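Local structure of acetyl xylan esterase (Paenibacillus sp. R4, 6AGQ) at residues P39-V44 and V61-D66; H71-T76 and G100-L105; H93-N98 and R121-V126; D160-L165 and G196-P201; F208-H213 and G224-I229. The protein probably removes acetyl groups from acetylated xylan and related acetyl esters, as a cold-active serine esterase of the alpha/beta-hydrolase clan. All blocks are in the same frame, centred on the assembly; numbering follows the deposited sequence.

How the interactions relate
The five contacts spread over one alpha/beta-hydrolase domain built on a mixed sheet. Interactions 1 and 2, centres about 17 Å apart, share its antiparallel side, where strands 55-63 and 69-77 are neighbours. Interaction 3 joins two loops that follow strands 86-92 and 114-118; its segments alternate along the chain with those of interaction 2, while all other pairs come in series. R121 ties interaction 3 to D66 of interaction 1 and D160 of interaction 4 by salt bridges. Interaction 5 lies about 28 Å from interaction 1, centre to centre, beyond the chain's centre, and meets interaction 3 through Y95. Polar bonds thus link the sheet's antiparallel side, helix 153-170 and loops near the probable nucleophile elbow.

Interaction 1. Residues P39-V44 and V61-D66; sequences PLHAQV and VYDGAD
Q43 and V61 lie side by side and point the same way: Q43 CB sits 3.7 Å from V61 CG1, and the extended chain runs on past the same methyl group, which Q43 OE1 also approaches. V61 CG1 stands between the backbone N and the carbonyl carbon (chi1 59°), which brings this methyl group rather than CG2 to the glutamine. Their backbones form an antiparallel hydrogen-bonded pair, with Q43 N to V61 O at 2.9 Å and V61 N to Q43 O at 3.1 Å. L40 and Y62 also run alongside each other, touching through L40 CG and Y62 CB at 4.2 Å. H41 and D63 instead cross, the imidazole and carboxylate planes standing 88° apart; D63 OD2 meets the ring edge in plane at H41 CD2, 3.5 Å away. D63 N reaches L40 O at 2.8 Å with a nearly straight N-H...O angle of 172°. A water donates to both P39 O and D63 OD2, bridging the segments beyond the strand pairing. The contact belongs to the hairpin of strands 43-46 and 55-63 at the sheet edge; strand 69-77 flanks V61 and Y62, and helix 153-170 receives the Y62 hydroxyl at D160 O.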
# COMPACT_ATOMS: atom_id res chain seq x y z
N PRO A 39 35.09 -11.81 35.55
CA PRO A 39 34.24 -11.22 36.60
C PRO A 39 33.17 -10.24 36.02
O PRO A 39 33.37 -9.63 34.95
CB PRO A 39 35.24 -10.46 37.47
CG PRO A 39 36.55 -11.12 37.20
CD PRO A 39 36.52 -11.46 35.74
N LEU A 40 32.05 -10.15 36.72
CA LEU A 40 30.94 -9.26 36.33
C LEU A 40 31.27 -7.78 36.44
O LEU A 40 30.90 -7.00 35.57
CB LEU A 40 29.65 -9.60 37.09
CG LEU A 40 28.58 -10.31 36.24
CD1 LEU A 40 29.02 -11.73 35.89
CD2 LEU A 40 27.26 -10.31 37.00
N HIS A 41 31.98 -7.41 37.49
CA HIS A 41 32.29 -6.01 37.82
C HIS A 41 31.01 -5.12 37.90
O HIS A 41 31.04 -3.91 37.55
CB HIS A 41 33.32 -5.40 36.86
CG HIS A 41 34.71 -5.96 36.97
ND1 HIS A 41 35.27 -6.35 38.17
CD2 HIS A 41 35.68 -6.10 36.04
CE1 HIS A 41 36.51 -6.76 37.96
NE2 HIS A 41 36.79 -6.61 36.67
N ALA A 42 29.92 -5.70 38.42
CA ALA A 42 28.65 -5.00 38.63
C ALA A 42 28.80 -3.62 39.33
O ALA A 42 29.40 -3.51 40.38
CB ALA A 42 27.69 -5.88 39.42
N GLN A 43 28.29 -2.57 38.69
CA GLN A 43 28.12 -1.28 39.33
C GLN A 43 26.61 -1.04 39.40
O GLN A 43 25.85 -1.34 38.46
CB GLN A 43 28.81 -0.14 38.58
CG GLN A 43 30.33 -0.28 38.32
CD GLN A 43 30.85 0.74 37.28
OE1 GLN A 43 31.30 0.38 36.19
NE2 GLN A 43 30.75 2.05 37.62
N VAL A 44 26.17 -0.54 40.53
CA VAL A 44 24.79 -0.22 40.72
C VAL A 44 24.68 1.24 41.24
O VAL A 44 25.53 1.71 41.97
CB VAL A 44 24.26 -1.29 41.65
CG1 VAL A 44 22.89 -0.96 42.10
CG2 VAL A 44 24.27 -2.65 40.94
N VAL A 61 25.14 -1.58 35.49
CA VAL A 61 26.08 -1.98 34.42
C VAL A 61 26.88 -3.19 34.91
O VAL A 61 27.30 -3.24 36.10
CB VAL A 61 26.94 -0.80 33.90
CG1 VAL A 61 27.77 -0.13 34.98
CG2 VAL A 61 27.83 -1.26 32.75
N TYR A 62 26.96 -4.22 34.07
CA TYR A 62 27.90 -5.30 34.28
C TYR A 62 28.67 -5.60 33.01
O TYR A 62 28.22 -5.33 31.93
CB TYR A 62 27.23 -6.57 34.89
CG TYR A 62 26.18 -7.23 34.02
CD1 TYR A 62 24.83 -6.85 34.10
CD2 TYR A 62 26.53 -8.23 33.12
CE1 TYR A 62 23.89 -7.42 33.26
CE2 TYR A 62 25.60 -8.80 32.30
CZ TYR A 62 24.27 -8.43 32.39
OH TYR A 62 23.34 -9.02 31.53
N ASP A 63 29.83 -6.20 33.13
CA ASP A 63 30.63 -6.58 31.92
C ASP A 63 30.11 -7.88 31.27
O ASP A 63 29.81 -8.88 31.97
CB ASP A 63 32.10 -6.83 32.28
CG ASP A 63 32.88 -5.53 32.58
OD1 ASP A 63 32.33 -4.41 32.48
OD2 ASP A 63 34.08 -5.68 32.90
N GLY A 64 30.04 -7.89 29.94
CA GLY A 64 29.89 -9.12 29.20
C GLY A 64 31.21 -9.88 29.23
O GLY A 64 32.22 -9.40 29.75
N ALA A 65 31.19 -11.06 28.64
CA ALA A 65 32.34 -11.93 28.61
C ALA A 65 33.51 -11.32 27.86
O ALA A 65 34.64 -11.52 28.29
CB ALA A 65 31.98 -13.28 28.00
N ASP A 66 33.24 -10.52 26.83
CA ASP A 66 34.29 -9.79 26.11
C ASP A 66 34.53 -8.34 26.65
O ASP A 66 35.18 -7.52 26.01
CB ASP A 66 34.03 -9.81 24.56
CG ASP A 66 32.83 -8.89 24.12
OD1 ASP A 66 32.08 -8.39 25.00
OD2 ASP A 66 32.63 -8.66 22.88
O HOH W 1 35.23 -8.27 33.34

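Interaction 2. Residues H71-T76 and G100-L105; sequences HGWYVT and GYPNEL
W73 reaches P102 and G100 from the middle of strand 69-77. W73 CB lies 4.2 Å from L105 CD1, and CG is anti to the carbonyl carbon (chi1 -66°). Further out, one face of the indole, at CD2 and CE2, is covered by the proline: P102 CG stands 3.8 Å from W73 CD2 and sits over the six-membered ring, 15° off its normal, a CH-pi contact. CE2 also meets P102 CD, and CE3 lies near P102 CG. At the indole edge CD1 is near G100 O, and W73 NE1 donates to G100 O at 2.8 Å, with an N-H...O angle of 151°. The acceptor lies near the ring plane, whereas the donor stands above the carbonyl plane. Within the alpha/beta-hydrolase sheet, this strand has strands 55-63 and 114-118 as its neighbours, and the segment 100-105 belongs to the connection from strand 86-92 to helix 106-110. An alanine in place of W73 would probably leave G100 O without its indole donor and open a gap against the P102 ring. Along the strand, V75 continues the apolar surface, V75 CG2 being 3.7 Å from L105 CD1. R99 adds a cation-pi contact to the indole, while Y101 packs on F308 of the second subunit.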
# COMPACT_ATOMS: atom_id res chain seq x y z
N HIS A 71 24.16 -2.40 30.06
CA HIS A 71 23.29 -1.59 30.92
C HIS A 71 21.91 -2.17 31.20
O HIS A 71 21.32 -2.92 30.42
CB HIS A 71 23.13 -0.19 30.36
CG HIS A 71 24.42 0.51 30.20
ND1 HIS A 71 25.27 0.26 29.14
CD2 HIS A 71 25.06 1.39 31.00
CE1 HIS A 71 26.36 0.99 29.28
NE2 HIS A 71 26.27 1.67 30.40
N GLY A 72 21.41 -1.86 32.36
CA GLY A 72 20.09 -2.29 32.73
C GLY A 72 19.43 -1.47 33.82
O GLY A 72 19.96 -0.41 34.29
N TRP A 73 18.25 -1.95 34.19
CA TRP A 73 17.47 -1.38 35.25
C TRP A 73 17.14 -2.55 36.15
O TRP A 73 16.64 -3.52 35.67
CB TRP A 73 16.16 -0.76 34.76
CG TRP A 73 16.20 0.44 33.88
CD1 TRP A 73 15.66 0.52 32.66
CD2 TRP A 73 16.70 1.75 34.20
NE1 TRP A 73 15.80 1.79 32.17
CE2 TRP A 73 16.46 2.57 33.09
CE3 TRP A 73 17.35 2.29 35.30
CZ2 TRP A 73 16.86 3.94 33.02
CZ3 TRP A 73 17.72 3.66 35.27
CH2 TRP A 73 17.48 4.46 34.12
N TYR A 74 17.37 -2.38 37.45
CA TYR A 74 17.07 -3.38 38.47
C TYR A 74 16.11 -2.69 39.44
O TYR A 74 16.37 -1.59 39.87
CB TYR A 74 18.34 -3.79 39.21
CG TYR A 74 18.11 -4.75 40.38
CD1 TYR A 74 17.61 -6.03 40.14
CD2 TYR A 74 18.47 -4.41 41.66
CE1 TYR A 74 17.39 -6.93 41.15
CE2 TYR A 74 18.27 -5.32 42.72
CZ TYR A 74 17.72 -6.57 42.45
OH TYR A 74 17.49 -7.49 43.45
N VAL A 75 14.99 -3.31 39.70
CA VAL A 75 13.87 -2.72 40.44
C VAL A 75 13.47 -3.71 41.54
O VAL A 75 13.35 -4.97 41.28
CB VAL A 75 12.66 -2.43 39.51
CG1 VAL A 75 11.52 -1.90 40.27
CG2 VAL A 75 13.02 -1.42 38.42
N THR A 76 13.30 -3.20 42.75
CA THR A 76 12.74 -4.00 43.89
C THR A 76 11.68 -3.22 44.68
O THR A 76 11.70 -1.96 44.69
CB THR A 76 13.81 -4.48 44.90
OG1 THR A 76 14.15 -3.42 45.77
CG2 THR A 76 15.06 -4.91 44.22
N GLY A 100 14.36 -0.19 28.13
CA GLY A 100 13.14 0.58 28.34
C GLY A 100 13.16 1.51 29.55
O GLY A 100 14.19 2.11 29.89
N TYR A 101 12.04 1.56 30.28
CA TYR A 101 11.90 2.55 31.34
C TYR A 101 11.54 1.78 32.57
O TYR A 101 10.87 0.76 32.47
CB TYR A 101 10.83 3.63 30.96
CG TYR A 101 11.12 4.33 29.64
CD1 TYR A 101 10.70 3.79 28.40
CD2 TYR A 101 11.83 5.54 29.63
CE1 TYR A 101 10.99 4.43 27.20
CE2 TYR A 101 12.11 6.20 28.43
CZ TYR A 101 11.70 5.65 27.23
OH TYR A 101 12.00 6.34 26.06
N PRO A 102 11.97 2.26 33.75
CA PRO A 102 11.73 1.47 34.96
C PRO A 102 10.26 1.25 35.34
O PRO A 102 9.94 0.22 35.94
CB PRO A 102 12.44 2.29 36.06
CG PRO A 102 13.37 3.23 35.35
CD PRO A 102 12.80 3.46 34.00
N ASN A 103 9.36 2.18 34.99
CA ASN A 103 7.91 1.99 35.30
C ASN A 103 7.30 0.71 34.68
O ASN A 103 6.32 0.19 35.19
CB ASN A 103 7.07 3.21 34.84
CG ASN A 103 7.12 3.41 33.33
OD1 ASN A 103 8.11 3.84 32.82
ND2 ASN A 103 6.08 3.00 32.64
N GLU A 104 7.89 0.20 33.61
CA GLU A 104 7.48 -1.07 33.01
C GLU A 104 7.83 -2.30 33.82
O GLU A 104 7.41 -3.39 33.47
CB GLU A 104 8.17 -1.25 31.65
CG GLU A 104 7.90 -0.17 30.60
CD GLU A 104 8.71 -0.45 29.35
OE1 GLU A 104 8.97 -1.66 29.08
OE2 GLU A 104 9.11 0.51 28.64
N LEU A 105 8.64 -2.16 34.86
CA LEU A 105 8.92 -3.26 35.77
C LEU A 105 8.11 -3.17 37.08
O LEU A 105 8.17 -4.07 37.91
CB LEU A 105 10.41 -3.28 36.07
CG LEU A 105 11.34 -3.33 34.85
CD1 LEU A 105 12.82 -3.28 35.24
CD2 LEU A 105 11.04 -4.60 34.06

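Interaction 3. Residues H93-N98 and R121-V126; sequences HGYSGN and RGQGGV
Q123 OE1 accepts from S96 N at 2.8 Å, the donor standing 53° out of the plane of the amide carbonyl. Q123 OE1 also lies near the plane of the H93 imidazole at its edge, 3.5 Å from H93 CE1, with amide and ring planes 75° apart. Q123 CG is anti to the carbonyl carbon (chi1 -58°), and the extended chain beyond it carries the amide to the turn. G124 N makes weak bonds to S96 O and G97 O, and the side-chain amide of N98 donates through N98 ND2 to G124 O at 3.1 Å. G124 has no CB, and one would clash with S96 O; its absence permits the loops to come this close. In the next shell, H93 ND1 donates to G94 O at 2.7 Å. That oxygen also accepts from G97 N, closing the type II turn from G94 to G97. Further out, Q123 NE2 is held by Y153 OH and Q186 OE1, N98 OD1 accepts from G100 N, and Y236 of the third subunit bonds to G125 O. The loop 93-98, following strand 86-92 beside the probable nucleophile elbow around S185, is consistent with the region that contributes to the oxyanion hole in alpha/beta-hydrolases.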
# COMPACT_ATOMS: atom_id res chain seq x y z
N HIS A 93 14.62 -7.96 25.65
CA HIS A 93 13.81 -7.06 24.87
C HIS A 93 13.85 -7.46 23.40
O HIS A 93 14.66 -8.26 22.98
CB HIS A 93 14.23 -5.60 25.06
CG HIS A 93 15.57 -5.29 24.49
ND1 HIS A 93 15.80 -5.21 23.11
CD2 HIS A 93 16.74 -4.98 25.09
CE1 HIS A 93 17.07 -4.89 22.92
NE2 HIS A 93 17.66 -4.76 24.10
N GLY A 94 12.94 -6.87 22.66
CA GLY A 94 12.75 -7.10 21.23
C GLY A 94 13.78 -6.52 20.30
O GLY A 94 14.65 -5.75 20.68
N TYR A 95 13.71 -6.93 19.05
CA TYR A 95 14.79 -6.62 18.11
C TYR A 95 14.89 -5.15 17.90
O TYR A 95 13.93 -4.53 17.45
CB TYR A 95 14.51 -7.30 16.77
CG TYR A 95 15.68 -7.26 15.80
CD1 TYR A 95 16.74 -8.11 15.96
CD2 TYR A 95 15.69 -6.39 14.75
CE1 TYR A 95 17.78 -8.15 15.05
CE2 TYR A 95 16.75 -6.38 13.84
CZ TYR A 95 17.78 -7.30 13.99
OH TYR A 95 18.87 -7.33 13.14
N SER A 96 16.07 -4.59 18.13
CA SER A 96 16.36 -3.12 17.96
C SER A 96 16.07 -2.30 19.19
O SER A 96 16.40 -1.12 19.22
CB SER A 96 15.69 -2.49 16.75
OG SER A 96 14.32 -2.20 16.98
N GLY A 97 15.49 -2.92 20.23
CA GLY A 97 14.99 -2.15 21.37
C GLY A 97 16.05 -1.91 22.41
O GLY A 97 17.21 -1.72 22.10
N ASN A 98 15.64 -1.90 23.67
CA ASN A 98 16.56 -1.59 24.76
C ASN A 98 15.87 -1.94 26.09
O ASN A 98 14.78 -2.46 26.08
CB ASN A 98 16.91 -0.13 24.69
CG ASN A 98 15.70 0.74 24.70
OD1 ASN A 98 14.81 0.61 25.58
ND2 ASN A 98 15.66 1.69 23.77
N ARG A 121 23.29 -6.04 23.23
CA ARG A 121 24.45 -5.31 22.79
C ARG A 121 24.40 -4.68 21.37
O ARG A 121 24.03 -5.31 20.39
CB ARG A 121 25.66 -6.21 22.97
CG ARG A 121 25.56 -7.49 22.17
CD ARG A 121 26.92 -8.06 21.94
NE ARG A 121 27.52 -8.35 23.23
CZ ARG A 121 28.83 -8.41 23.45
NH1 ARG A 121 29.26 -8.73 24.66
NH2 ARG A 121 29.68 -8.16 22.44
N GLY A 122 24.65 -3.38 21.28
CA GLY A 122 24.63 -2.76 19.98
C GLY A 122 23.28 -2.34 19.49
O GLY A 122 23.21 -1.75 18.44
N GLN A 123 22.18 -2.62 20.20
CA GLN A 123 20.88 -2.25 19.68
C GLN A 123 20.44 -0.83 20.10
O GLN A 123 21.28 0.00 20.30
CB GLN A 123 19.87 -3.34 19.93
CG GLN A 123 20.35 -4.62 19.28
CD GLN A 123 19.34 -5.74 19.31
OE1 GLN A 123 18.19 -5.53 19.68
NE2 GLN A 123 19.76 -6.93 18.92
N GLY A 124 19.16 -0.54 20.30
CA GLY A 124 18.74 0.85 20.40
C GLY A 124 19.01 1.46 21.74
O GLY A 124 18.22 2.28 22.21
N GLY A 125 20.16 1.14 22.35
CA GLY A 125 20.43 1.56 23.74
C GLY A 125 21.79 2.20 23.88
O GLY A 125 22.46 2.57 22.86
N VAL A 126 22.18 2.38 25.13
CA VAL A 126 23.51 2.92 25.46
C VAL A 126 24.57 1.79 25.51
O VAL A 126 25.73 2.07 25.76
CB VAL A 126 23.50 3.77 26.77
CG1 VAL A 126 22.39 4.82 26.73
CG2 VAL A 126 23.39 2.91 28.02

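Interaction 4. Residues D160-L165 and G196-P201; sequences DCIRAL and GLDSRP
Apolar contacts join I162 and L165 of helix 153-170 to the end of helix 186-197 and the turn after it. I162 and L197 cross at about a right angle, the tip of the isoleucine, I162 CD1, lying 3.7 Å from L197 CB. L165 meets D198 tip to tip: L165 CD1 is 3.6 Å from the carboxyl carbon D198 CG and packs against P201 CG as well. The methyl I162 CG2 also lies beside D198 OD1, and the carboxylate is thus flanked by hydrocarbon from two residues of the helix.

The hydrogen bonds lie within 196-201. R200 grips D198 side-on, with R200 NE to D198 OD2 at 2.7 Å and R200 NH2 to D198 OD1 at 2.9 Å. The NE bond is nearly straight (175°) and uses the syn lone pair of OD2. D198 OD2 also accepts from R200 N at 3.1 Å, on its anti side, which makes an Asx turn. D198 CG is anti to the backbone N (chi1 -158°), while the bend at chi3 turns R200 NE toward the carboxylate.

The cation meets the helix through a face, with L165 CB 3.7 Å from R200 NH2 and above the guanidinium plane. An alanine at D198 would probably leave R200 NE without its mate, the Asx turn without its acceptor, and the guanidinium freer to turn. Between these two segments no hydrogen bond crosses, but D166, just past 165, adds a charged tie to the helix. Hydrocarbon thus packs against an ion pair in which R200 is shared by D198 and D166, which would probably favour its charged form.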
# COMPACT_ATOMS: atom_id res chain seq x y z
N ASP A 160 25.81 -12.72 27.49
CA ASP A 160 25.33 -11.53 28.29
C ASP A 160 24.05 -11.87 29.07
O ASP A 160 23.88 -11.43 30.22
CB ASP A 160 25.00 -10.36 27.42
CG ASP A 160 26.19 -9.83 26.61
OD1 ASP A 160 27.37 -10.06 27.01
OD2 ASP A 160 25.95 -9.18 25.53
N CYS A 161 23.18 -12.68 28.43
CA CYS A 161 21.89 -13.08 28.97
C CYS A 161 22.02 -14.04 30.11
O CYS A 161 21.15 -14.06 30.95
CB CYS A 161 20.94 -13.64 27.88
SG CYS A 161 20.41 -12.39 26.66
N ILE A 162 23.05 -14.89 30.08
CA ILE A 162 23.36 -15.80 31.20
C ILE A 162 24.02 -15.00 32.33
O ILE A 162 23.80 -15.23 33.56
CB ILE A 162 24.29 -16.96 30.71
CG1 ILE A 162 23.44 -18.00 29.93
CG2 ILE A 162 25.08 -17.63 31.86
CD1 ILE A 162 24.31 -18.92 29.07
N ARG A 163 24.85 -14.06 31.93
CA ARG A 163 25.45 -13.17 32.90
C ARG A 163 24.43 -12.26 33.62
O ARG A 163 24.69 -11.88 34.77
CB ARG A 163 26.61 -12.40 32.26
CG ARG A 163 27.75 -13.34 31.94
CD ARG A 163 28.72 -12.74 30.95
NE ARG A 163 29.61 -11.77 31.60
CZ ARG A 163 30.67 -12.05 32.33
NH1 ARG A 163 31.07 -13.32 32.56
NH2 ARG A 163 31.37 -11.03 32.83
N ALA A 164 23.29 -11.94 33.01
CA ALA A 164 22.17 -11.35 33.75
C ALA A 164 21.65 -12.25 34.89
O ALA A 164 21.24 -11.79 35.92
CB ALA A 164 21.04 -10.99 32.80
N LEU A 165 21.68 -13.56 34.71
CA LEU A 165 21.32 -14.47 35.81
C LEU A 165 22.41 -14.45 36.89
O LEU A 165 22.07 -14.50 38.06
CB LEU A 165 21.13 -15.89 35.34
CG LEU A 165 20.24 -16.08 34.12
CD1 LEU A 165 20.35 -17.52 33.59
CD2 LEU A 165 18.80 -15.66 34.41
N GLY A 196 17.53 -22.64 28.36
CA GLY A 196 18.12 -23.79 27.71
C GLY A 196 19.57 -24.05 28.07
O GLY A 196 19.97 -25.20 28.19
N LEU A 197 20.32 -22.98 28.25
CA LEU A 197 21.75 -23.01 28.56
C LEU A 197 22.10 -22.88 30.05
O LEU A 197 23.28 -23.00 30.43
CB LEU A 197 22.46 -21.87 27.78
CG LEU A 197 22.39 -21.99 26.24
CD1 LEU A 197 23.20 -20.92 25.55
CD2 LEU A 197 22.86 -23.37 25.76
N ASP A 198 21.11 -22.68 30.90
CA ASP A 198 21.36 -22.51 32.33
C ASP A 198 20.33 -23.23 33.11
O ASP A 198 19.16 -23.11 32.80
CB ASP A 198 21.33 -21.01 32.69
CG ASP A 198 22.08 -20.69 33.99
OD1 ASP A 198 23.30 -20.42 33.91
OD2 ASP A 198 21.46 -20.68 35.09
N SER A 199 20.73 -23.91 34.17
CA SER A 199 19.80 -24.67 35.05
C SER A 199 19.03 -23.88 36.06
O SER A 199 18.20 -24.46 36.75
CB SER A 199 20.54 -25.71 35.89
OG SER A 199 21.33 -26.53 35.10
N ARG A 200 19.38 -22.62 36.27
CA ARG A 200 18.84 -21.88 37.43
C ARG A 200 17.37 -21.41 37.28
O ARG A 200 16.63 -21.44 38.28
CB ARG A 200 19.75 -20.69 37.84
CG ARG A 200 21.04 -21.12 38.59
CD ARG A 200 22.08 -20.00 38.65
NE ARG A 200 22.58 -19.57 37.31
CZ ARG A 200 23.50 -18.63 37.10
NH1 ARG A 200 24.07 -17.99 38.11
NH2 ARG A 200 23.88 -18.31 35.86
N PRO A 201 16.95 -20.95 36.09
CA PRO A 201 15.59 -20.42 35.96
C PRO A 201 14.55 -21.48 36.22
O PRO A 201 14.69 -22.61 35.77
CB PRO A 201 15.52 -19.95 34.50
CG PRO A 201 16.93 -19.80 34.07
CD PRO A 201 17.71 -20.80 34.83

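Interaction 5. Residues F208-H213 and G224-I229; sequences FPFLCH and GPYVEI
The backbones of F210-C212 and P225-Y226 stay well apart, L211 CA and Y226 CA being 8.5 Å from each other, so side chains fill the distance between a loop and the segment leading into helix 226-236. F210 presents its edge to the face of Y226: the ring centroids are 4.3 Å apart and the planes inclined at 50°, with F210 CE1 over the centre of the tyrosine ring. F210 CG anti to the backbone N (chi1 -179°) directs the ring toward the helix segment, and at its far end F210 CZ lies 3.4 Å from P225 CB. At the tip of the tyrosine, Y226 OH accepts from C212 N at 3.1 Å with an N-H...O angle of 161°. L211 N is also near, 2.9 Å from Y226 OH. A water in the plane of the tyrosine ring links Y226 OH to P209 O, to which it donates at 2.6 Å. One hydroxyl therefore ties the loop to helix 226-236 both directly and through solvent. The loop leads from strand 203-207 into helix 214-219, whose F214 and S217 pack on Y226; helices 186-197 and 279-286 flank P209 and C212, and F210 touches S185 of the probable nucleophile elbow.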
# COMPACT_ATOMS: atom_id res chain seq x y z
N PHE A 208 5.72 -14.99 21.61
CA PHE A 208 6.06 -15.11 20.16
C PHE A 208 7.54 -15.11 19.81
O PHE A 208 8.03 -14.18 19.14
CB PHE A 208 5.20 -14.24 19.23
CG PHE A 208 5.00 -12.81 19.63
CD1 PHE A 208 6.05 -11.90 19.66
CD2 PHE A 208 3.70 -12.33 19.84
CE1 PHE A 208 5.84 -10.55 19.96
CE2 PHE A 208 3.46 -10.99 20.11
CZ PHE A 208 4.53 -10.09 20.18
N PRO A 209 8.26 -16.20 20.22
CA PRO A 209 9.70 -16.16 20.21
C PRO A 209 10.27 -16.17 18.78
O PRO A 209 9.84 -16.97 17.93
CB PRO A 209 10.11 -17.38 21.01
CG PRO A 209 8.94 -18.30 20.96
CD PRO A 209 7.75 -17.41 20.88
N PHE A 210 11.18 -15.23 18.56
CA PHE A 210 12.05 -15.09 17.40
C PHE A 210 13.25 -16.01 17.62
O PHE A 210 13.37 -16.63 18.70
CB PHE A 210 12.44 -13.60 17.30
CG PHE A 210 13.30 -13.25 16.16
CD1 PHE A 210 12.86 -13.39 14.86
CD2 PHE A 210 14.56 -12.69 16.38
CE1 PHE A 210 13.67 -13.04 13.78
CE2 PHE A 210 15.38 -12.37 15.32
CZ PHE A 210 14.94 -12.56 14.02
N LEU A 211 14.08 -16.18 16.57
CA LEU A 211 15.25 -17.09 16.65
C LEU A 211 14.88 -18.57 16.78
O LEU A 211 15.64 -19.35 17.40
CB LEU A 211 16.23 -16.72 17.79
CG LEU A 211 16.48 -15.21 17.97
CD1 LEU A 211 17.10 -14.81 19.32
CD2 LEU A 211 17.33 -14.71 16.81
N CYS A 212 13.78 -18.99 16.18
CA CYS A 212 13.34 -20.40 16.22
C CYS A 212 13.16 -20.89 14.80
O CYS A 212 12.67 -20.17 13.93
CB CYS A 212 12.02 -20.61 16.99
SG CYS A 212 12.04 -20.15 18.76
N HIS A 213 13.53 -22.15 14.61
CA HIS A 213 13.39 -22.87 13.39
C HIS A 213 13.82 -22.05 12.17
O HIS A 213 13.00 -21.82 11.27
CB HIS A 213 11.94 -23.40 13.33
CG HIS A 213 11.76 -24.56 12.42
ND1 HIS A 213 12.83 -25.24 11.85
CD2 HIS A 213 10.64 -25.19 11.99
CE1 HIS A 213 12.37 -26.22 11.08
NE2 HIS A 213 11.05 -26.20 11.14
N GLY A 224 10.01 -8.92 8.93
CA GLY A 224 10.94 -8.44 9.99
C GLY A 224 12.35 -8.99 9.86
O GLY A 224 12.80 -9.33 8.76
N PRO A 225 13.05 -9.13 10.96
CA PRO A 225 14.50 -9.45 10.91
C PRO A 225 14.91 -10.76 10.19
O PRO A 225 16.04 -10.84 9.69
CB PRO A 225 14.91 -9.53 12.41
CG PRO A 225 13.62 -9.46 13.22
CD PRO A 225 12.53 -8.95 12.33
N TYR A 226 14.04 -11.77 10.12
CA TYR A 226 14.34 -12.92 9.30
C TYR A 226 14.69 -12.56 7.82
O TYR A 226 15.48 -13.25 7.19
CB TYR A 226 13.25 -13.95 9.34
CG TYR A 226 13.08 -14.69 10.62
CD1 TYR A 226 14.13 -15.45 11.16
CD2 TYR A 226 11.86 -14.70 11.28
CE1 TYR A 226 13.98 -16.15 12.34
CE2 TYR A 226 11.68 -15.43 12.47
CZ TYR A 226 12.75 -16.14 13.01
OH TYR A 226 12.59 -16.90 14.16
N VAL A 227 14.14 -11.48 7.30
CA VAL A 227 14.45 -11.03 5.97
C VAL A 227 15.98 -10.70 5.75
O VAL A 227 16.47 -10.83 4.63
CB VAL A 227 13.53 -9.84 5.54
CG1 VAL A 227 14.03 -8.52 6.05
CG2 VAL A 227 13.43 -9.75 4.02
N GLU A 228 16.71 -10.30 6.80
CA GLU A 228 18.16 -10.04 6.71
C GLU A 228 18.90 -11.31 6.24
O GLU A 228 19.85 -11.24 5.51
CB GLU A 228 18.72 -9.60 8.07
CG GLU A 228 18.19 -8.27 8.60
CD GLU A 228 18.72 -7.90 10.01
OE1 GLU A 228 19.86 -8.26 10.35
OE2 GLU A 228 18.02 -7.21 10.79
N ILE A 229 18.43 -12.47 6.65
CA ILE A 229 19.08 -13.72 6.19
C ILE A 229 18.87 -13.92 4.70
O ILE A 229 19.79 -14.29 3.99
CB ILE A 229 18.57 -14.89 7.00
CG1 ILE A 229 19.09 -14.79 8.44
CG2 ILE A 229 19.11 -16.16 6.45
CD1 ILE A 229 18.28 -15.63 9.39
O HOH W 2 10.17 -17.31 15.33